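Local coordinates for hydrolase, haloacid dehalogenase-like family (Pseudomonas syringae pv. tomato, PDB 3S6J), which is a haloacid dehalogenase-like hydrolase that binds calcium and probably acts as a metal-dependent phosphatase on sugar phosphates, at residues His88-Leu93 with Ala121-Lys126. Numbering follows the deposited sequence.
Sequences HQIIAL and ATINLK
Ile-90 is the one residue of 88-93 whose side chain reaches the helix segment 121-126, and the methyl at its end, CD1, does most of the touching. It presses against the amide of Asn-124, with CD1 3.0 Å from ND2, while the shorter branch, CG2, stands 3.9 Å from the same nitrogen. The same CD1 methyl also meets CG2 of Ile-123 at 3.7 Å; the two isoleucines cross at about a right angle. In Ile-90, CG1 lies beside the backbone N (chi1 -58°) and the chain then runs extended, carrying CD1 out to the helix. A branched aliphatic residue suits this buried place: the long arm reaches both neighbours, the short arm adds a looser contact with the amide. Asparagine suits its own because it is short yet polar: ND2 is hydrogen-bonded to the hydroxyl of Tyr-83, and the side chain lies about 4 Å from that of Asp-14, a calcium ligand. By contrast, exposed His-88 and Lys-126 lead away, and Ile-91 turns from the helix to pack on Lys-29 of the second subunit. The arrangement joins the returning cap linker to a core helix, consistent with a HAD hydrolase whose helical cap is inserted after the first core strand.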
loop_
_atom_site.group_PDB
_atom_site.type_symbol
_atom_site.label_atom_id
_atom_site.label_comp_id
_atom_site.label_asym_id
_atom_site.label_seq_id
_atom_site.Cartn_x
_atom_site.Cartn_y
_atom_site.Cartn_z
ATOM N N HIS E 88 7.524 3.016 17.919
ATOM C CA HIS E 88 6.966 4.299 18.343
ATOM C C HIS E 88 6.251 5.047 17.215
ATOM O O HIS E 88 5.677 6.118 17.428
ATOM C CB HIS E 88 8.053 5.170 18.969
ATOM C CG HIS E 88 8.717 4.535 20.146
ATOM N ND1 HIS E 88 9.879 3.803 20.045
ATOM C CD2 HIS E 88 8.368 4.503 21.460
ATOM C CE1 HIS E 88 10.229 3.356 21.239
ATOM N NE2 HIS E 88 9.325 3.769 22.113
ATOM N N GLN E 89 6.294 4.484 16.014
ATOM C CA GLN E 89 5.633 5.108 14.874
ATOM C C GLN E 89 4.162 4.724 14.848
ATOM O O GLN E 89 3.348 5.384 14.193
ATOM C CB GLN E 89 6.309 4.676 13.566
ATOM C CG GLN E 89 7.702 5.254 13.379
ATOM C CD GLN E 89 8.256 4.979 11.992
ATOM O OE1 GLN E 89 7.620 4.302 11.180
ATOM N NE2 GLN E 89 9.449 5.498 11.713
ATOM N N ILE E 90 3.834 3.662 15.585
ATOM C CA ILE E 90 2.512 3.056 15.529
ATOM C C ILE E 90 1.457 3.808 16.321
ATOM O O ILE E 90 1.547 3.952 17.540
ATOM C CB ILE E 90 2.535 1.596 16.005
ATOM C CG1 ILE E 90 3.518 0.787 15.160
ATOM C CG2 ILE E 90 1.114 0.997 15.956
ATOM C CD1 ILE E 90 3.469 -0.684 15.441
ATOM N N ILE E 91 0.435 4.250 15.603
ATOM C CA ILE E 91 -0.632 5.060 16.158
ATOM C C ILE E 91 -1.926 4.254 16.054
ATOM O O ILE E 91 -2.037 3.354 15.214
ATOM C CB ILE E 91 -0.722 6.381 15.355
ATOM C CG1 ILE E 91 0.676 7.026 15.316
ATOM C CG2 ILE E 91 -1.770 7.315 15.938
ATOM C CD1 ILE E 91 1.051 7.735 13.984
ATOM N N ALA E 92 -2.882 4.530 16.935
ATOM C CA ALA E 92 -4.179 3.881 16.846
ATOM C C ALA E 92 -4.882 4.511 15.654
ATOM O O ALA E 92 -4.715 5.705 15.410
ATOM C CB ALA E 92 -4.972 4.105 18.123
ATOM N N LEU E 93 -5.633 3.716 14.891
ATOM C CA LEU E 93 -6.454 4.261 13.795
ATOM C C LEU E 93 -7.697 4.989 14.336
ATOM O O LEU E 93 -8.194 4.617 15.389
ATOM C CB LEU E 93 -6.879 3.124 12.855
ATOM C CG LEU E 93 -5.828 2.687 11.831
ATOM C CD1 LEU E 93 -6.004 1.235 11.375
ATOM C CD2 LEU E 93 -5.837 3.664 10.647
ATOM N N ALA E 121 2.111 -8.327 18.471
ATOM C CA ALA E 121 0.810 -8.039 19.065
ATOM C C ALA E 121 0.895 -7.169 20.319
ATOM O O ALA E 121 0.018 -6.344 20.567
ATOM C CB ALA E 121 0.052 -9.329 19.350
ATOM N N THR E 122 1.944 -7.348 21.117
ATOM C CA THR E 122 2.119 -6.522 22.319
ATOM C C THR E 122 2.410 -5.071 21.956
ATOM O O THR E 122 1.917 -4.145 22.599
ATOM C CB THR E 122 3.243 -7.053 23.234
ATOM O OG1 THR E 122 2.939 -8.393 23.647
ATOM C CG2 THR E 122 3.364 -6.170 24.459
ATOM N N ILE E 123 3.208 -4.879 20.911
ATOM C CA ILE E 123 3.536 -3.545 20.425
ATOM C C ILE E 123 2.294 -2.773 19.953
ATOM O O ILE E 123 2.075 -1.624 20.352
ATOM C CB ILE E 123 4.595 -3.606 19.303
ATOM C CG1 ILE E 123 5.966 -3.961 19.897
ATOM C CG2 ILE E 123 4.637 -2.295 18.521
ATOM C CD1 ILE E 123 6.944 -4.589 18.919
ATOM N N ASN E 124 1.474 -3.388 19.108
ATOM C CA ASN E 124 0.334 -2.656 18.568
ATOM C C ASN E 124 -0.674 -2.302 19.657
ATOM O O ASN E 124 -1.278 -1.239 19.628
ATOM C CB ASN E 124 -0.336 -3.443 17.448
ATOM C CG ASN E 124 0.628 -3.814 16.343
ATOM O OD1 ASN E 124 0.659 -4.958 15.877
ATOM N ND2 ASN E 124 1.418 -2.850 15.911
ATOM N N LEU E 125 -0.842 -3.207 20.618
ATOM C CA LEU E 125 -1.789 -3.025 21.710
ATOM C C LEU E 125 -1.476 -1.793 22.559
ATOM O O LEU E 125 -2.381 -1.139 23.066
ATOM C CB LEU E 125 -1.805 -4.266 22.600
ATOM C CG LEU E 125 -2.342 -5.578 22.032
ATOM C CD1 LEU E 125 -2.012 -6.712 22.972
ATOM C CD2 LEU E 125 -3.830 -5.503 21.820
ATOM N N LYS E 126 -0.191 -1.493 22.727
ATOM C CA LYS E 126 0.223 -0.269 23.413
ATOM C C LYS E 126 -0.440 0.960 22.784
ATOM O O LYS E 126 -0.914 1.850 23.490
ATOM C CB LYS E 126 1.746 -0.106 23.366
ATOM C CG LYS E 126 2.538 -1.366 23.704
ATOM C CD LYS E 126 2.666 -1.567 25.206
ATOM C CE LYS E 126 3.686 -2.654 25.541
ATOM N NZ LYS E 126 4.071 -2.640 26.987
#